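Local coordinates for protein alginate lyase (Bacteroides ovatus, PDB 3NNB) that probably cleaves the polysaccharide alginate by beta-elimination, at residues A[7-12]-A[174-179]; A[28-33]-A[375-380]. All coordinates share one frame; numbering follows the deposited sequence.

In the fold
Both contacts tie the chain's N-terminal region to parts far along the sequence. Contact 1 joins residues 7-12 to helix 171-180, and contact 2 joins helix 27-41 to the short C-terminal helix 375-378. Their centres lie about 15 Å apart and their segments alternate along the chain, with helix 11-19 followed directly by helix 27-41. They appear to meet at Y9 and I378, though the 3.5 Å from Y9 CD1 to I378 CG2 is measured to one of two deposited I378 conformers and is uncertain. L113 of helix 98-118 packs on both residues. Helix 171-180 is followed closely by E182, S184 and F187, which bind a sodium ion.

Contact 1. Residues A[7-12]-A[174-179]; sequences RIYAAE and MIDAMT
With its CG anti to the carbonyl carbon (chi1 -76°), D176 sends its carboxylate off helix 171-180 toward the backbone of R7, I8 and Y9. The acid receives three successive N-H groups. R7 N gives a 3.0 Å bond to D176 OD1, arriving on the syn side but tilted from the carboxylate plane. I8 N donates over 2.8 Å to the syn lone pair of D176 OD2, although the bond is bent, with an N-H...O angle of 134°. Y9 N, 2.9 Å from the same D176 OD2, comes nearly along the C-O axis and is much straighter at 168°. The aromatic ring of Y9 runs past the acid, bringing its CD2 to 3.7 Å from D176 CB at an oblique angle, while its hydroxyl is hydrogen-bonded to E173. R7 turns its guanidinium away, where NH1 bonds T294. These bonds fix a loop leading to the N-cap residue A10 of helix 11-19 against helix 171-180. Because every donor is a backbone N-H and one oxygen takes two, the site is likely to favour an ionised carboxylate, its negative charge probably stabilised by the three N-H groups in a buried setting.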
loop_
_atom_site.group_PDB
_atom_site.type_symbol
_atom_site.label_atom_id
_atom_site.label_comp_id
_atom_site.label_asym_id
_atom_site.label_seq_id
_atom_site.Cartn_x
_atom_site.Cartn_y
_atom_site.Cartn_z
ATOM N N ARG A 7 -3.355 12.289 -2.903
ATOM C CA ARG A 7 -4.540 11.480 -3.174
ATOM C C ARG A 7 -4.871 10.495 -2.073
ATOM O O ARG A 7 -6.043 10.309 -1.718
ATOM C CB ARG A 7 -4.374 10.753 -4.520
ATOM C CG ARG A 7 -4.043 11.646 -5.694
ATOM C CD ARG A 7 -5.159 12.636 -5.986
ATOM N NE ARG A 7 -4.859 13.342 -7.236
ATOM C CZ ARG A 7 -5.708 14.058 -7.962
ATOM N NH1 ARG A 7 -6.979 14.186 -7.624
ATOM N NH2 ARG A 7 -5.252 14.660 -9.069
ATOM N N ILE A 8 -3.848 9.838 -1.537
ATOM C CA ILE A 8 -3.985 8.915 -0.414
ATOM C C ILE A 8 -4.002 9.693 0.896
ATOM O O ILE A 8 -4.868 9.482 1.756
ATOM C CB ILE A 8 -2.815 7.885 -0.394
ATOM C CG1 ILE A 8 -2.919 6.942 -1.612
ATOM C CG2 ILE A 8 -2.807 7.134 0.915
ATOM C CD1 ILE A 8 -3.873 5.816 -1.447
ATOM N N TYR A 9 -3.057 10.610 1.052
ATOM C CA TYR A 9 -3.016 11.486 2.236
ATOM C C TYR A 9 -4.064 12.589 2.045
ATOM O O TYR A 9 -4.241 13.064 0.945
ATOM C CB TYR A 9 -1.645 12.167 2.403
ATOM C CG TYR A 9 -0.431 11.262 2.589
ATOM C CD1 TYR A 9 -0.535 10.033 3.193
ATOM C CD2 TYR A 9 0.834 11.686 2.167
ATOM C CE1 TYR A 9 0.615 9.208 3.360
ATOM C CE2 TYR A 9 1.966 10.884 2.335
ATOM C CZ TYR A 9 1.858 9.684 2.945
ATOM O OH TYR A 9 2.999 8.888 3.115
ATOM N N ALA A 10 -4.749 12.962 3.120
ATOM C CA ALA A 10 -5.712 14.074 3.135
ATOM C C ALA A 10 -4.911 15.374 3.134
ATOM O O ALA A 10 -4.255 15.694 4.147
ATOM C CB ALA A 10 -6.619 13.982 4.365
ATOM N N ALA A 11 -4.894 16.064 1.999
ATOM C CA ALA A 11 -3.968 17.177 1.797
ATOM C C ALA A 11 -4.183 18.345 2.787
ATOM O O ALA A 11 -3.214 18.931 3.272
ATOM C CB ALA A 11 -4.058 17.723 0.353
ATOM N N GLU A 12 -5.430 18.775 3.004
ATOM C CA GLU A 12 -5.605 19.930 3.896
ATOM C C GLU A 12 -5.199 19.609 5.331
ATOM O O GLU A 12 -4.579 20.438 6.005
ATOM C CB GLU A 12 -7.086 20.469 3.854
ATOM C CG GLU A 12 -7.509 20.947 2.482
HETATM N N MSE A 174 3.895 6.351 -1.981
HETATM C CA MSE A 174 5.119 6.942 -2.496
HETATM C C MSE A 174 4.874 8.108 -3.456
HETATM O O MSE A 174 5.575 9.101 -3.425
HETATM C CB MSE A 174 5.960 5.872 -3.185
HETATM C CG MSE A 174 7.360 6.335 -3.441
HETATM SE SE MSE A 174 8.404 5.118 -4.532
HETATM C CE MSE A 174 7.508 5.480 -6.169
ATOM N N ILE A 175 3.846 7.975 -4.290
ATOM C CA ILE A 175 3.516 9.014 -5.252
ATOM C C ILE A 175 3.159 10.307 -4.500
ATOM O O ILE A 175 3.595 11.389 -4.903
ATOM C CB ILE A 175 2.381 8.589 -6.188
ATOM C CG1 ILE A 175 2.964 7.681 -7.293
ATOM C CG2 ILE A 175 1.639 9.841 -6.751
ATOM C CD1 ILE A 175 1.874 6.886 -8.079
ATOM N N ASP A 176 2.391 10.194 -3.421
ATOM C CA ASP A 176 2.074 11.381 -2.608
ATOM C C ASP A 176 3.337 12.012 -2.029
ATOM O O ASP A 176 3.470 13.266 -2.010
ATOM C CB ASP A 176 1.072 11.089 -1.506
ATOM C CG ASP A 176 -0.349 10.960 -2.008
ATOM O OD1 ASP A 176 -0.619 11.209 -3.210
ATOM O OD2 ASP A 176 -1.185 10.581 -1.185
ATOM N N ALA A 177 4.273 11.187 -1.589
ATOM C CA ALA A 177 5.552 11.708 -1.049
ATOM C C ALA A 177 6.333 12.421 -2.155
ATOM O O ALA A 177 6.954 13.456 -1.894
ATOM C CB ALA A 177 6.365 10.573 -0.427
HETATM N N MSE A 178 6.309 11.900 -3.388
HETATM C CA MSE A 178 6.948 12.588 -4.535
HETATM C C MSE A 178 6.288 13.949 -4.812
HETATM O O MSE A 178 6.965 14.982 -4.972
HETATM C CB MSE A 178 6.979 11.732 -5.794
HETATM C CG MSE A 178 7.789 10.458 -5.604
HETATM SE SE MSE A 178 8.220 9.550 -7.251
HETATM C CE MSE A 178 6.435 9.110 -7.774
ATOM N N THR A 179 4.963 13.961 -4.787
ATOM C CA THR A 179 4.214 15.204 -4.952
ATOM C C THR A 179 4.644 16.254 -3.943
ATOM O O THR A 179 4.857 17.427 -4.301
ATOM C CB THR A 179 2.680 14.965 -4.942
ATOM O OG1 THR A 179 2.315 14.100 -6.020
ATOM C CG2 THR A 179 1.900 16.288 -5.044
#

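Contact 2. Residues A[28-33]-A[375-380]; sequences PAVKTL and IHLIYS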
loop_
_atom_site.group_PDB
_atom_site.type_symbol
_atom_site.label_atom_id
_atom_site.label_comp_id
_atom_site.label_asym_id
_atom_site.label_seq_id
_atom_site.Cartn_x
_atom_site.Cartn_y
_atom_site.Cartn_z
ATOM N N PRO A 28 6.797 15.471 18.862
ATOM C CA PRO A 28 7.420 14.147 19.069
ATOM C C PRO A 28 7.465 13.280 17.794
ATOM O O PRO A 28 8.491 12.647 17.487
ATOM C CB PRO A 28 6.547 13.514 20.154
ATOM C CG PRO A 28 5.966 14.687 20.893
ATOM C CD PRO A 28 5.752 15.747 19.867
ATOM N N ALA A 29 6.368 13.281 17.066
ATOM C CA ALA A 29 6.280 12.518 15.816
ATOM C C ALA A 29 7.155 13.121 14.727
ATOM O O ALA A 29 7.761 12.387 13.941
ATOM C CB ALA A 29 4.821 12.358 15.367
ATOM N N VAL A 30 7.226 14.440 14.644
ATOM C CA VAL A 30 8.110 15.068 13.630
ATOM C C VAL A 30 9.563 14.721 13.949
ATOM O O VAL A 30 10.326 14.380 13.065
ATOM C CB VAL A 30 7.876 16.592 13.540
ATOM C CG1 VAL A 30 8.886 17.224 12.655
ATOM C CG2 VAL A 30 6.417 16.867 13.040
ATOM N N LYS A 31 9.926 14.747 15.226
ATOM C CA LYS A 31 11.284 14.427 15.614
ATOM C C LYS A 31 11.656 12.995 15.213
ATOM O O LYS A 31 12.729 12.755 14.654
ATOM C CB LYS A 31 11.454 14.636 17.127
ATOM C CG LYS A 31 12.834 14.289 17.654
ATOM C CD LYS A 31 12.892 14.497 19.198
ATOM C CE LYS A 31 14.201 14.026 19.808
ATOM N NZ LYS A 31 15.103 15.170 20.124
ATOM N N THR A 32 10.762 12.054 15.486
ATOM C CA THR A 32 10.971 10.648 15.093
ATOM C C THR A 32 11.045 10.495 13.560
ATOM O O THR A 32 11.881 9.745 13.043
ATOM C CB THR A 32 9.895 9.750 15.724
ATOM O OG1 THR A 32 10.133 9.746 17.121
ATOM C CG2 THR A 32 10.000 8.312 15.204
ATOM N N LEU A 33 10.217 11.241 12.856
ATOM C CA LEU A 33 10.255 11.240 11.378
ATOM C C LEU A 33 11.610 11.712 10.872
ATOM O O LEU A 33 12.219 11.074 9.985
ATOM C CB LEU A 33 9.140 12.101 10.797
ATOM C CG LEU A 33 9.160 12.370 9.304
ATOM C CD1 LEU A 33 8.905 10.998 8.517
ATOM C CD2 LEU A 33 8.171 13.472 8.912
ATOM N N ILE A 375 1.985 7.807 12.304
ATOM C CA ILE A 375 0.593 7.768 11.911
ATOM C C ILE A 375 -0.191 8.959 12.509
ATOM O O ILE A 375 -1.149 9.422 11.921
ATOM C CB ILE A 375 -0.040 6.387 12.263
ATOM C CG1 ILE A 375 -1.348 6.214 11.536
ATOM C CG2 ILE A 375 -0.143 6.225 13.785
ATOM C CD1 ILE A 375 -1.741 4.738 11.389
ATOM N N HIS A 376 0.282 9.510 13.626
ATOM C CA HIS A 376 -0.353 10.692 14.199
ATOM C C HIS A 376 -0.289 11.919 13.282
ATOM O O HIS A 376 -1.148 12.821 13.320
ATOM C CB HIS A 376 0.264 11.044 15.552
ATOM C CG HIS A 376 -0.020 10.067 16.642
ATOM N ND1 HIS A 376 -1.262 9.962 17.253
ATOM C CD2 HIS A 376 0.787 9.178 17.262
ATOM C CE1 HIS A 376 -1.186 9.064 18.222
ATOM N NE2 HIS A 376 0.040 8.561 18.235
ATOM N N LEU A 377 0.729 11.960 12.434
ATOM C CA LEU A 377 0.903 13.034 11.497
ATOM C C LEU A 377 0.052 12.850 10.217
ATOM O O LEU A 377 -0.445 13.813 9.651
ATOM C CB LEU A 377 2.386 13.110 11.075
ATOM C CG LEU A 377 3.464 13.374 12.127
ATOM C CD1 LEU A 377 4.871 13.312 11.526
ATOM C CD2 LEU A 377 3.232 14.746 12.861
ATOM N N ILE A 378 -0.093 11.601 9.795
ATOM C CA ILE A 378 -0.683 11.268 8.498
ATOM C C ILE A 378 -2.198 11.181 8.585
ATOM O O ILE A 378 -2.900 11.561 7.643
ATOM C CB ILE A 378 -0.130 9.913 7.973
ATOM C CG1 ILE A 378 1.385 9.996 7.796
ATOM C CG2 ILE A 378 -0.827 9.516 6.660
ATOM C CD1 ILE A 378 1.832 11.186 6.980
ATOM N N TYR A 379 -2.704 10.669 9.696
ATOM C CA TYR A 379 -4.146 10.593 9.945
ATOM C C TYR A 379 -4.530 11.363 11.207
ATOM O O TYR A 379 -5.057 10.800 12.174
ATOM C CB TYR A 379 -4.568 9.129 10.048
ATOM C CG TYR A 379 -4.295 8.376 8.746
ATOM C CD1 TYR A 379 -4.885 8.774 7.555
ATOM C CD2 TYR A 379 -3.484 7.250 8.728
ATOM C CE1 TYR A 379 -4.638 8.089 6.367
ATOM C CE2 TYR A 379 -3.257 6.559 7.557
ATOM C CZ TYR A 379 -3.812 6.982 6.387
ATOM O OH TYR A 379 -3.554 6.277 5.207
ATOM N N SER A 380 -4.263 12.679 11.167
ATOM C CA SER A 380 -4.513 13.566 12.277
ATOM C C SER A 380 -6.004 13.925 12.332
ATOM O O SER A 380 -6.797 13.604 11.418
ATOM C CB SER A 380 -3.695 14.855 12.135
ATOM O OG SER A 380 -4.249 15.728 11.141
#
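L33 N donates to A29 O over 2.9 Å, a bond internal to helix 27-41, and L377 comes in beside that acceptor: its CD1 stands 3.9 Å from A29 O. No hydrogen bond crosses between the two segments, so the contact rests on apolar side chains, with L377 as the single residue that reaches all three partners. Its CG is anti to the carbonyl carbon (chi1 -61°), and chi2 of 176° then spreads the two methyls along the face of helix 27-41. The branch point sits against the small residue, A29 CB to L377 CG being 3.7 Å. On one branch, L377 CD2 is 3.8 Å from V30 CG2, the two side chains crossing at about a right angle. The other branch reaches the next turn, where L33 CD2 is 4.2 Å from L377 CD1. A29 has no more than a methyl, which is consistent with the 6.9 Å between A29 CA and L377 CA. In this largely helical protein, whose family belongs to the six-hairpin clan, the contact packs the short helix 375-378 near the C-terminus on helix 27-41 near the N-terminus. V17 of helix 11-19 and Y26 also touch L377, while L113 and F117 of helix 98-118 meet L33. An alanine in place of L377 would probably leave A29, V30 and L33 without their shared apolar partner and open a gap between the two helices. The short helix closes with Y379 N bonded to I375 O at 3.0 Å, and beyond it the chain is held by R348 at Y379 O and by K13 at S380 O.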